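PDB 2B34: MAR1 Ribonuclease from Caenorhabditis elegans, which acts as a ribonuclease and belongs to the isochorismatase family of hydrolases. Local coordinates for the interface of chains A and B. Numbering follows the deposited sequence. Chains: chain A/B, MAR1 Ribonuclease.

Contact 1: the interface of chains A and B. Residues chain A 133, 158-160, 163, 193-194; chain B 142-143, 146, 150.
The end of strand 157-159 and A:Thr160 run on in extended conformation (phi -120°, psi 162° at A:Thr160) past helix 141-154 of chain B, whose residues 142, 143, 146 and 150 face chain A. B:Phe146, which loses more surface to chain A than any other residue here, leaves its helix with CG anti to the carbonyl carbon. It meets A:Val133 tip to tip: methyl CG2 of A:Val133 sits over the ring centre, 3.6 Å from the B:Phe146 centroid. The ring edge is met in plane by CB of A:Leu193, which lies 3.7 Å from B:Phe146 CE2, while A:Leu158 CB lies beside CD1. Polar contacts flank this core. The hydroxyl OG1 of A:Thr160, wedged between N and the carbonyl carbon, gives a 2.6 Å hydrogen bond to carboxylate OD1 of B:Asp143, from above its plane. B:Gln150, stretched out past CG, accepts a hydrogen bond at OE1 from A:Thr159 OG1 (2.9 Å), 47° out of the carbonyl plane. Its NE2 donates back to B:Phe146 O at 2.8 Å, which fixes the amide's rotation, and also reaches water 1, shared with A:Thr160 OG1. An alanine here would lack both amide atoms, and without these bonds the strand end would probably be less well fixed against the helix. The patch thus combines an aromatic ring packed on aliphatic groups with hydrogen bonds beside it, and probably helps hold the two subunits together.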
ATOM      1  N   VAL A 133      -8.722   6.884 -10.792  1.00 14.47           N
ATOM      2  CA  VAL A 133      -8.421   7.693  -9.606  1.00 13.90           C
ATOM      3  C   VAL A 133      -8.345   9.204  -9.871  1.00 13.90           C
ATOM      4  O   VAL A 133      -8.647  10.007  -8.986  1.00 13.73           O
ATOM      5  CB  VAL A 133      -7.130   7.199  -8.872  1.00 14.02           C
ATOM      6  CG1 VAL A 133      -7.305   5.768  -8.364  1.00 13.45           C
ATOM      7  CG2 VAL A 133      -5.895   7.311  -9.767  1.00 13.97           C
ATOM      8  N   LEU A 158      -6.949   0.182  -9.216  1.00 16.91           N
ATOM      9  CA  LEU A 158      -6.758   1.620  -9.147  1.00 16.69           C
ATOM     10  C   LEU A 158      -5.940   2.077 -10.344  1.00 16.69           C
ATOM     11  O   LEU A 158      -4.716   1.952 -10.367  1.00 16.50           O
ATOM     12  CB  LEU A 158      -6.083   2.022  -7.829  1.00 16.64           C
ATOM     13  CG  LEU A 158      -6.739   1.573  -6.517  1.00 16.96           C
ATOM     14  CD1 LEU A 158      -5.847   1.930  -5.327  1.00 16.97           C
ATOM     15  CD2 LEU A 158      -8.141   2.163  -6.347  1.00 17.27           C
ATOM     16  N   THR A 159      -6.639   2.604 -11.342  1.00 16.83           N
ATOM     17  CA  THR A 159      -6.027   2.974 -12.607  1.00 16.59           C
ATOM     18  C   THR A 159      -6.160   4.472 -12.866  1.00 16.38           C
ATOM     19  O   THR A 159      -6.789   5.184 -12.090  1.00 16.39           O
ATOM     20  CB  THR A 159      -6.616   2.144 -13.783  1.00 16.61           C
ATOM     21  OG1 THR A 159      -5.895   2.439 -14.987  1.00 16.79           O
ATOM     22  CG2 THR A 159      -8.100   2.432 -13.984  1.00 16.56           C
ATOM     23  N   THR A 160      -5.553   4.944 -13.951  1.00 16.50           N
ATOM     24  CA  THR A 160      -5.671   6.346 -14.350  1.00 16.40           C
ATOM     25  C   THR A 160      -6.301   6.465 -15.732  1.00 16.48           C
ATOM     26  O   THR A 160      -6.339   5.492 -16.495  1.00 16.44           O
ATOM     27  CB  THR A 160      -4.314   7.077 -14.331  1.00 16.32           C
ATOM     28  OG1 THR A 160      -3.381   6.382 -15.167  1.00 16.51           O
ATOM     29  CG2 THR A 160      -3.760   7.159 -12.914  1.00 16.33           C
ATOM     30  N   ALA A 163      -3.904   5.593 -18.668  1.00 17.73           N
ATOM     31  CA  ALA A 163      -3.682   4.148 -18.612  1.00 17.76           C
ATOM     32  C   ALA A 163      -4.881   3.389 -19.188  1.00 17.81           C
ATOM     33  O   ALA A 163      -4.710   2.434 -19.948  1.00 17.52           O
ATOM     34  CB  ALA A 163      -3.403   3.699 -17.186  1.00 17.78           C
ATOM     35  N   LEU A 193      -2.425  13.275  -6.032  1.00 16.99           N
ATOM     36  CA  LEU A 193      -2.386  11.868  -5.630  1.00 16.88           C
ATOM     37  C   LEU A 193      -0.981  11.329  -5.338  1.00 16.64           C
ATOM     38  O   LEU A 193      -0.832  10.305  -4.674  1.00 16.57           O
ATOM     39  CB  LEU A 193      -3.071  10.998  -6.686  1.00 16.72           C
ATOM     40  CG  LEU A 193      -4.592  11.144  -6.804  1.00 17.20           C
ATOM     41  CD1 LEU A 193      -5.085  10.553  -8.114  1.00 15.82           C
ATOM     42  CD2 LEU A 193      -5.315  10.518  -5.603  1.00 16.57           C
ATOM     43  N   VAL A 194       0.041  12.016  -5.836  1.00 16.54           N
ATOM     44  CA  VAL A 194       1.419  11.558  -5.689  1.00 16.44           C
ATOM     45  C   VAL A 194       2.105  12.294  -4.536  1.00 16.55           C
ATOM     46  O   VAL A 194       2.110  13.526  -4.510  1.00 16.28           O
ATOM     47  CB  VAL A 194       2.225  11.746  -7.000  1.00 16.42           C
ATOM     48  CG1 VAL A 194       3.600  11.075  -6.896  1.00 16.59           C
ATOM     49  CG2 VAL A 194       1.457  11.181  -8.168  1.00 16.13           C
TER
ATOM     50  N   THR B 142       1.422  10.897 -11.683  1.00 15.51           N
ATOM     51  CA  THR B 142       0.238  10.140 -11.274  1.00 15.38           C
ATOM     52  C   THR B 142       0.143   8.803 -12.012  1.00 15.28           C
ATOM     53  O   THR B 142      -0.090   7.770 -11.387  1.00 15.39           O
ATOM     54  CB  THR B 142      -1.058  10.970 -11.446  1.00 15.26           C
ATOM     55  OG1 THR B 142      -0.949  12.183 -10.688  1.00 15.20           O
ATOM     56  CG2 THR B 142      -2.281  10.190 -10.963  1.00 15.23           C
ATOM     57  N   ASP B 143       0.338   8.833 -13.330  1.00 15.10           N
ATOM     58  CA  ASP B 143       0.305   7.619 -14.154  1.00 15.06           C
ATOM     59  C   ASP B 143       1.360   6.620 -13.702  1.00 14.68           C
ATOM     60  O   ASP B 143       1.081   5.430 -13.599  1.00 14.70           O
ATOM     61  CB  ASP B 143       0.521   7.954 -15.632  1.00 14.89           C
ATOM     62  CG  ASP B 143      -0.695   8.581 -16.278  1.00 15.36           C
ATOM     63  OD1 ASP B 143      -1.831   8.320 -15.826  1.00 16.11           O
ATOM     64  OD2 ASP B 143      -0.513   9.334 -17.252  1.00 14.89           O
ATOM     65  N   PHE B 146       0.441   5.107 -10.022  1.00 13.97           N
ATOM     66  CA  PHE B 146      -0.627   4.104 -10.007  1.00 13.92           C
ATOM     67  C   PHE B 146      -0.367   2.916 -10.930  1.00 14.28           C
ATOM     68  O   PHE B 146      -0.963   1.847 -10.758  1.00 14.60           O
ATOM     69  CB  PHE B 146      -1.992   4.751 -10.267  1.00 13.89           C
ATOM     70  CG  PHE B 146      -2.534   5.481  -9.069  1.00 13.67           C
ATOM     71  CD1 PHE B 146      -3.280   4.805  -8.110  1.00 13.32           C
ATOM     72  CD2 PHE B 146      -2.260   6.835  -8.878  1.00 13.51           C
ATOM     73  CE1 PHE B 146      -3.772   5.473  -6.983  1.00 13.52           C
ATOM     74  CE2 PHE B 146      -2.741   7.509  -7.753  1.00 12.83           C
ATOM     75  CZ  PHE B 146      -3.499   6.824  -6.808  1.00 13.02           C
ATOM     76  N   GLN B 150      -1.001  -0.804  -9.762  1.00 19.57           N
ATOM     77  CA  GLN B 150      -1.664  -1.780 -10.637  1.00 20.05           C
ATOM     78  C   GLN B 150      -0.819  -3.034 -10.834  1.00 20.44           C
ATOM     79  O   GLN B 150      -1.324  -4.153 -10.751  1.00 20.30           O
ATOM     80  CB  GLN B 150      -1.970  -1.158 -11.998  1.00 19.98           C
ATOM     81  CG  GLN B 150      -3.192  -0.273 -12.006  1.00 20.19           C
ATOM     82  CD  GLN B 150      -3.230   0.650 -13.200  1.00 20.09           C
ATOM     83  OE1 GLN B 150      -3.940   0.398 -14.169  1.00 21.06           O
ATOM     84  NE2 GLN B 150      -2.453   1.729 -13.140  1.00 20.37           N
TER
HETATM   85  O   HOH W   1      -1.643   4.379 -14.155  1.00 10.12           O
HETATM   86  O   HOH W   2      -2.438  13.570  -8.921  1.00 12.15           O

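Contact 2: the interface of chains A and B. Residues chain A 166, 169-173, 177; chain B 59, 85-87.
The ring of B:Phe87 carries CA of A:Gly171 on one face, over its centre and 3.7 Å from the B:Phe87 centroid, and the carbonyl O of A:Leu166 at its edge, in plane. A:Phe177, whose CG is anti to the backbone N (chi1 168°), has CA of A:Ser172 over one face, so successive loop CA atoms lie on different rings, which meet where A:Phe177 CE1 approaches B:Phe87 CZ. Methyl CD2 of A:Leu166 comes up to B:Phe87 CZ, the two side chains crossing at about a right angle. Main-chain bonds hold the segment carrying the ring: B:Phe87 N donates to A:Gly170 O at 3.0 Å, in the carbonyl plane and almost straight (175° at H). A:Ser172 N donates to B:Thr85 O at 3.1 Å, the two bonds bracketing an antiparallel bridge of A:Gly171 with B:Lys86. The hydroxyl OG of A:Ser172 gives a hydrogen bond to B:Gln59 OE1 (3.2 Å), in the plane of that carbonyl. B:Gln59, bent at chi2 (79°), is steadied within its own chain by its NE2 bond to B:Lys86 O. Towards A:Asp173 the contact weakens: OD2 receives a weak bond from B:Thr85 OG1, and water 3 joins that hydroxyl to A:Asp173 N. The site joins two loops by main-chain pairing and probably contributes to subunit association.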
ATOM      1  N   LEU A 166      -5.541   4.138 -23.312  1.00 19.55           N
ATOM      2  CA  LEU A 166      -4.524   3.452 -24.099  1.00 19.74           C
ATOM      3  C   LEU A 166      -4.553   1.943 -23.890  1.00 20.04           C
ATOM      4  O   LEU A 166      -4.187   1.186 -24.789  1.00 20.33           O
ATOM      5  CB  LEU A 166      -3.135   4.014 -23.784  1.00 19.61           C
ATOM      6  CG  LEU A 166      -2.845   5.413 -24.337  1.00 19.45           C
ATOM      7  CD1 LEU A 166      -1.536   5.939 -23.802  1.00 19.70           C
ATOM      8  CD2 LEU A 166      -2.834   5.407 -25.870  1.00 19.45           C
ATOM      9  N   VAL A 169      -7.180   0.346 -26.297  1.00 23.25           N
ATOM     10  CA  VAL A 169      -6.808   0.203 -27.716  1.00 23.88           C
ATOM     11  C   VAL A 169      -5.668  -0.796 -27.985  1.00 24.39           C
ATOM     12  O   VAL A 169      -5.569  -1.350 -29.079  1.00 24.30           O
ATOM     13  CB  VAL A 169      -6.542   1.572 -28.421  1.00 23.83           C
ATOM     14  CG1 VAL A 169      -7.837   2.367 -28.552  1.00 23.78           C
ATOM     15  CG2 VAL A 169      -5.465   2.385 -27.695  1.00 23.84           C
ATOM     16  N   GLY A 170      -4.802  -1.000 -26.993  1.00 24.96           N
ATOM     17  CA  GLY A 170      -3.780  -2.048 -27.057  1.00 25.66           C
ATOM     18  C   GLY A 170      -2.540  -1.727 -27.872  1.00 26.32           C
ATOM     19  O   GLY A 170      -1.484  -2.322 -27.651  1.00 26.03           O
ATOM     20  N   GLY A 171      -2.666  -0.790 -28.810  1.00 27.01           N
ATOM     21  CA  GLY A 171      -1.556  -0.404 -29.678  1.00 28.19           C
ATOM     22  C   GLY A 171      -1.853   0.814 -30.538  1.00 28.99           C
ATOM     23  O   GLY A 171      -2.983   1.299 -30.572  1.00 28.97           O
ATOM     24  N   SER A 172      -0.826   1.301 -31.232  1.00 29.71           N
ATOM     25  CA  SER A 172      -0.942   2.489 -32.074  1.00 30.60           C
ATOM     26  C   SER A 172      -1.558   2.197 -33.453  1.00 31.07           C
ATOM     27  O   SER A 172      -1.875   3.124 -34.209  1.00 31.27           O
ATOM     28  CB  SER A 172       0.421   3.178 -32.218  1.00 30.64           C
ATOM     29  OG  SER A 172       1.399   2.287 -32.724  1.00 30.94           O
ATOM     30  N   ASP A 173      -1.730   0.914 -33.767  1.00 31.42           N
ATOM     31  CA  ASP A 173      -2.352   0.497 -35.025  1.00 32.00           C
ATOM     32  C   ASP A 173      -3.857   0.216 -34.906  1.00 31.92           C
ATOM     33  O   ASP A 173      -4.490  -0.210 -35.877  1.00 31.92           O
ATOM     34  CB  ASP A 173      -1.618  -0.715 -35.625  1.00 32.24           C
ATOM     35  CG  ASP A 173      -0.399  -0.318 -36.455  1.00 33.28           C
ATOM     36  OD1 ASP A 173      -0.185   0.894 -36.696  1.00 34.01           O
ATOM     37  OD2 ASP A 173       0.348  -1.229 -36.875  1.00 34.75           O
ATOM     38  N   PHE A 177      -7.120   4.647 -32.731  1.00 31.60           N
ATOM     39  CA  PHE A 177      -6.026   5.153 -31.891  1.00 31.20           C
ATOM     40  C   PHE A 177      -5.805   6.663 -32.015  1.00 31.02           C
ATOM     41  O   PHE A 177      -5.682   7.359 -31.006  1.00 30.73           O
ATOM     42  CB  PHE A 177      -4.716   4.404 -32.164  1.00 31.18           C
ATOM     43  CG  PHE A 177      -3.507   5.056 -31.550  1.00 31.18           C
ATOM     44  CD1 PHE A 177      -3.243   4.925 -30.190  1.00 31.08           C
ATOM     45  CD2 PHE A 177      -2.639   5.813 -32.333  1.00 30.74           C
ATOM     46  CE1 PHE A 177      -2.131   5.533 -29.617  1.00 30.82           C
ATOM     47  CE2 PHE A 177      -1.525   6.425 -31.771  1.00 31.03           C
ATOM     48  CZ  PHE A 177      -1.268   6.282 -30.409  1.00 31.32           C
TER
ATOM     49  N   GLN B  59       9.006   1.107 -29.848  1.00 25.68           N
ATOM     50  CA  GLN B  59       7.663   1.444 -30.277  1.00 26.37           C
ATOM     51  C   GLN B  59       7.753   2.557 -31.312  1.00 26.56           C
ATOM     52  O   GLN B  59       8.303   3.622 -31.025  1.00 26.75           O
ATOM     53  CB  GLN B  59       6.829   1.890 -29.072  1.00 26.40           C
ATOM     54  CG  GLN B  59       5.440   2.447 -29.404  1.00 27.34           C
ATOM     55  CD  GLN B  59       4.400   1.378 -29.703  1.00 28.44           C
ATOM     56  OE1 GLN B  59       3.341   1.675 -30.261  1.00 29.51           O
ATOM     57  NE2 GLN B  59       4.688   0.137 -29.326  1.00 28.00           N
ATOM     58  N   THR B  85       4.179  -2.059 -32.724  1.00 29.23           N
ATOM     59  CA  THR B  85       3.153  -1.024 -32.593  1.00 28.91           C
ATOM     60  C   THR B  85       2.269  -1.329 -31.385  1.00 28.73           C
ATOM     61  O   THR B  85       1.667  -0.429 -30.797  1.00 28.67           O
ATOM     62  CB  THR B  85       2.276  -0.916 -33.852  1.00 28.85           C
ATOM     63  OG1 THR B  85       1.687  -2.191 -34.133  1.00 29.00           O
ATOM     64  CG2 THR B  85       3.100  -0.460 -35.052  1.00 29.13           C
ATOM     65  N   LYS B  86       2.198  -2.609 -31.025  1.00 28.45           N
ATOM     66  CA  LYS B  86       1.483  -3.051 -29.832  1.00 28.36           C
ATOM     67  C   LYS B  86       2.237  -2.594 -28.583  1.00 27.96           C
ATOM     68  O   LYS B  86       3.468  -2.568 -28.571  1.00 27.78           O
ATOM     69  CB  LYS B  86       1.323  -4.575 -29.847  1.00 28.58           C
ATOM     70  CG  LYS B  86       0.597  -5.089 -31.090  1.00 29.83           C
ATOM     71  CD  LYS B  86       0.718  -6.595 -31.258  1.00 31.72           C
ATOM     72  CE  LYS B  86       0.121  -7.053 -32.590  1.00 32.59           C
ATOM     73  NZ  LYS B  86       0.941  -6.626 -33.767  1.00 33.03           N
ATOM     74  N   PHE B  87       1.499  -2.223 -27.541  1.00 27.44           N
ATOM     75  CA  PHE B  87       2.125  -1.676 -26.334  1.00 27.05           C
ATOM     76  C   PHE B  87       2.928  -2.718 -25.545  1.00 26.81           C
ATOM     77  O   PHE B  87       4.038  -2.438 -25.079  1.00 27.07           O
ATOM     78  CB  PHE B  87       1.098  -0.947 -25.454  1.00 26.86           C
ATOM     79  CG  PHE B  87       0.446   0.233 -26.136  1.00 26.49           C
ATOM     80  CD1 PHE B  87       1.191   1.088 -26.953  1.00 25.98           C
ATOM     81  CD2 PHE B  87      -0.906   0.499 -25.953  1.00 26.06           C
ATOM     82  CE1 PHE B  87       0.596   2.175 -27.583  1.00 26.14           C
ATOM     83  CE2 PHE B  87      -1.511   1.589 -26.579  1.00 26.11           C
ATOM     84  CZ  PHE B  87      -0.760   2.428 -27.396  1.00 26.30           C
TER
HETATM   85  O   HOH W   3      -1.146  -1.990 -32.571  1.00 24.14           O

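Contact 3: the interface of chains A and B. Residues chain A 162-163, 166, 184, 187; chain B 112-113, 139-140, 143.
Packing is densest around the imidazole of B:His112, which lies between CG2 of B:Val113, off-centre on one face, and CB of B:Asp143, over the centre of the other. Held so, with CG wedged between N and the carbonyl carbon (chi1 64°), the ring points NE2 across at OE2 of A:Glu162, giving a 2.8 Å hydrogen bond that is nearly straight (169° at H). The acceptor lies in the ring plane, but the donor stands above the carboxylate plane. A:Ala163 adds its N at the ring edge and its methyl beside B:His112, and A:Leu166 CD1 touches B:Val113 CG2 at 3.6 Å. The other carboxylate oxygen, A:Glu162 OE1, forms a salt bridge with B:Arg139 NH2 at 2.9 Å. That same NH2 donates to A:Ile184 O (2.8 Å), nearly along the C=O axis and in the guanidinium plane, so B:Arg139, bent at chi3, binds two groups of chain A. B:Arg139 and the B:His112 N-H would probably favour an ionised A:Glu162, offsetting the nearby B:Asp143 carboxylate. The looser side is watery: A:Ser187 OG lies over the rim of the guanidinium face, and water 5 joins it to A:Glu162 OE1 and B:Asp143 OD2. Water 6 bridges A:Glu162 OE2 and B:Arg139 NE, and water 4 connects A:Glu162 N with B:Asp143 OD1. In the fold, the first turn of A helix 161-169 meets the start of the B helix that carries B:Cys114, by family resemblance probably the nucleophile.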
ATOM      1  N   GLU A 162      -5.397   7.992 -18.585  1.00 17.33           N
ATOM      2  CA  GLU A 162      -4.534   7.698 -19.730  1.00 17.67           C
ATOM      3  C   GLU A 162      -4.177   6.214 -19.820  1.00 17.73           C
ATOM      4  O   GLU A 162      -4.146   5.645 -20.917  1.00 17.49           O
ATOM      5  CB  GLU A 162      -3.273   8.568 -19.733  1.00 17.93           C
ATOM      6  CG  GLU A 162      -2.597   8.610 -21.096  1.00 18.75           C
ATOM      7  CD  GLU A 162      -1.256   9.308 -21.079  1.00 19.36           C
ATOM      8  OE1 GLU A 162      -1.223  10.547 -20.938  1.00 19.66           O
ATOM      9  OE2 GLU A 162      -0.229   8.612 -21.231  1.00 20.61           O
ATOM     10  N   ALA A 163      -3.904   5.593 -18.668  1.00 17.73           N
ATOM     11  CA  ALA A 163      -3.682   4.148 -18.612  1.00 17.76           C
ATOM     12  C   ALA A 163      -4.881   3.389 -19.188  1.00 17.81           C
ATOM     13  O   ALA A 163      -4.710   2.434 -19.948  1.00 17.52           O
ATOM     14  CB  ALA A 163      -3.403   3.699 -17.186  1.00 17.78           C
ATOM     15  N   LEU A 166      -5.541   4.138 -23.312  1.00 19.55           N
ATOM     16  CA  LEU A 166      -4.524   3.452 -24.099  1.00 19.74           C
ATOM     17  C   LEU A 166      -4.553   1.943 -23.890  1.00 20.04           C
ATOM     18  O   LEU A 166      -4.187   1.186 -24.789  1.00 20.33           O
ATOM     19  CB  LEU A 166      -3.135   4.014 -23.784  1.00 19.61           C
ATOM     20  CG  LEU A 166      -2.845   5.413 -24.337  1.00 19.45           C
ATOM     21  CD1 LEU A 166      -1.536   5.939 -23.802  1.00 19.70           C
ATOM     22  CD2 LEU A 166      -2.834   5.407 -25.870  1.00 19.45           C
ATOM     23  N   ILE A 184      -5.798  12.527 -25.041  1.00 23.28           N
ATOM     24  CA  ILE A 184      -4.682  12.372 -24.100  1.00 23.14           C
ATOM     25  C   ILE A 184      -3.409  13.126 -24.513  1.00 23.40           C
ATOM     26  O   ILE A 184      -2.314  12.836 -24.011  1.00 23.36           O
ATOM     27  CB  ILE A 184      -4.343  10.877 -23.840  1.00 23.38           C
ATOM     28  CG1 ILE A 184      -3.942  10.173 -25.143  1.00 22.96           C
ATOM     29  CG2 ILE A 184      -5.515  10.160 -23.152  1.00 22.44           C
ATOM     30  CD1 ILE A 184      -2.833   9.180 -24.977  1.00 23.22           C
ATOM     31  N   SER A 187      -1.429  15.736 -20.461  1.00 20.91           N
ATOM     32  CA  SER A 187      -1.666  14.912 -19.277  1.00 20.43           C
ATOM     33  C   SER A 187      -2.916  15.382 -18.542  1.00 20.20           C
ATOM     34  O   SER A 187      -3.171  16.583 -18.442  1.00 19.89           O
ATOM     35  CB  SER A 187      -0.461  14.958 -18.331  1.00 20.34           C
ATOM     36  OG  SER A 187       0.692  14.415 -18.945  1.00 20.33           O
TER
ATOM     37  N   HIS B 112       2.619   2.984 -17.136  1.00 20.10           N
ATOM     38  CA  HIS B 112       1.175   2.740 -17.170  1.00 19.65           C
ATOM     39  C   HIS B 112       0.665   2.221 -18.514  1.00 19.71           C
ATOM     40  O   HIS B 112      -0.519   1.906 -18.650  1.00 20.10           O
ATOM     41  CB  HIS B 112       0.429   4.032 -16.806  1.00 19.17           C
ATOM     42  CG  HIS B 112       0.642   5.149 -17.783  1.00 18.72           C
ATOM     43  ND1 HIS B 112       1.880   5.719 -18.007  1.00 17.61           N
ATOM     44  CD2 HIS B 112      -0.224   5.800 -18.595  1.00 17.46           C
ATOM     45  CE1 HIS B 112       1.765   6.667 -18.920  1.00 17.83           C
ATOM     46  NE2 HIS B 112       0.498   6.737 -19.291  1.00 17.35           N
ATOM     47  N   VAL B 113       1.548   2.141 -19.507  1.00 19.71           N
ATOM     48  CA  VAL B 113       1.154   1.711 -20.850  1.00 19.74           C
ATOM     49  C   VAL B 113       1.952   0.477 -21.266  1.00 19.87           C
ATOM     50  O   VAL B 113       1.536  -0.648 -21.008  1.00 19.98           O
ATOM     51  CB  VAL B 113       1.296   2.860 -21.907  1.00 19.73           C
ATOM     52  CG1 VAL B 113       0.790   2.421 -23.286  1.00 19.64           C
ATOM     53  CG2 VAL B 113       0.566   4.108 -21.458  1.00 19.19           C
ATOM     54  N   ARG B 139       5.256  10.001 -18.427  1.00 16.38           N
ATOM     55  CA  ARG B 139       5.171  11.449 -18.631  1.00 16.73           C
ATOM     56  C   ARG B 139       4.592  12.136 -17.391  1.00 16.56           C
ATOM     57  O   ARG B 139       5.001  13.242 -17.030  1.00 16.57           O
ATOM     58  CB  ARG B 139       4.318  11.766 -19.862  1.00 16.61           C
ATOM     59  CG  ARG B 139       4.147  13.257 -20.157  1.00 17.43           C
ATOM     60  CD  ARG B 139       3.497  13.520 -21.521  1.00 17.32           C
ATOM     61  NE  ARG B 139       2.230  12.811 -21.710  1.00 18.36           N
ATOM     62  CZ  ARG B 139       1.218  13.256 -22.453  1.00 18.93           C
ATOM     63  NH1 ARG B 139       1.305  14.429 -23.070  1.00 18.38           N
ATOM     64  NH2 ARG B 139       0.107  12.534 -22.568  1.00 18.64           N
ATOM     65  N   SER B 140       3.649  11.461 -16.739  1.00 16.31           N
ATOM     66  CA  SER B 140       2.951  12.011 -15.584  1.00 16.45           C
ATOM     67  C   SER B 140       3.316  11.255 -14.306  1.00 16.25           C
ATOM     68  O   SER B 140       3.426  10.034 -14.320  1.00 16.46           O
ATOM     69  CB  SER B 140       1.443  11.955 -15.833  1.00 16.25           C
ATOM     70  OG  SER B 140       0.714  11.868 -14.627  1.00 16.74           O
ATOM     71  N   ASP B 143       0.338   8.833 -13.330  1.00 15.10           N
ATOM     72  CA  ASP B 143       0.305   7.619 -14.154  1.00 15.06           C
ATOM     73  C   ASP B 143       1.360   6.620 -13.702  1.00 14.68           C
ATOM     74  O   ASP B 143       1.081   5.430 -13.599  1.00 14.70           O
ATOM     75  CB  ASP B 143       0.521   7.954 -15.632  1.00 14.89           C
ATOM     76  CG  ASP B 143      -0.695   8.581 -16.278  1.00 15.36           C
ATOM     77  OD1 ASP B 143      -1.831   8.320 -15.826  1.00 16.11           O
ATOM     78  OD2 ASP B 143      -0.513   9.334 -17.252  1.00 14.89           O
TER
HETATM   79  O   HOH W   4      -3.908   9.871 -16.587  1.00 15.89           O
HETATM   80  O   HOH W   5       0.092  11.654 -19.048  1.00 15.89           O
HETATM   81  O   HOH W   6       2.037   9.835 -21.444  1.00 18.97           O

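The three contacts form a continuous band across one A-B interface. Contacts 1 and 3 are neighbours, their C-alpha centres about 9 Å apart, and share A:Ala163 and B:Asp143. Contact 2 lies about 13 Å from contact 3, with which it shares A:Leu166, and about 20 Å from contact 1, so contact 3 is the middle section. Helix 161-169 of chain A runs through all three, and B helix 141-154 serves contacts 1 and 3. The A helix thus gives the contacts a common element. The deposited assembly has four copies; this interface is not an exact two-fold, and the structure alone does not establish its biological role.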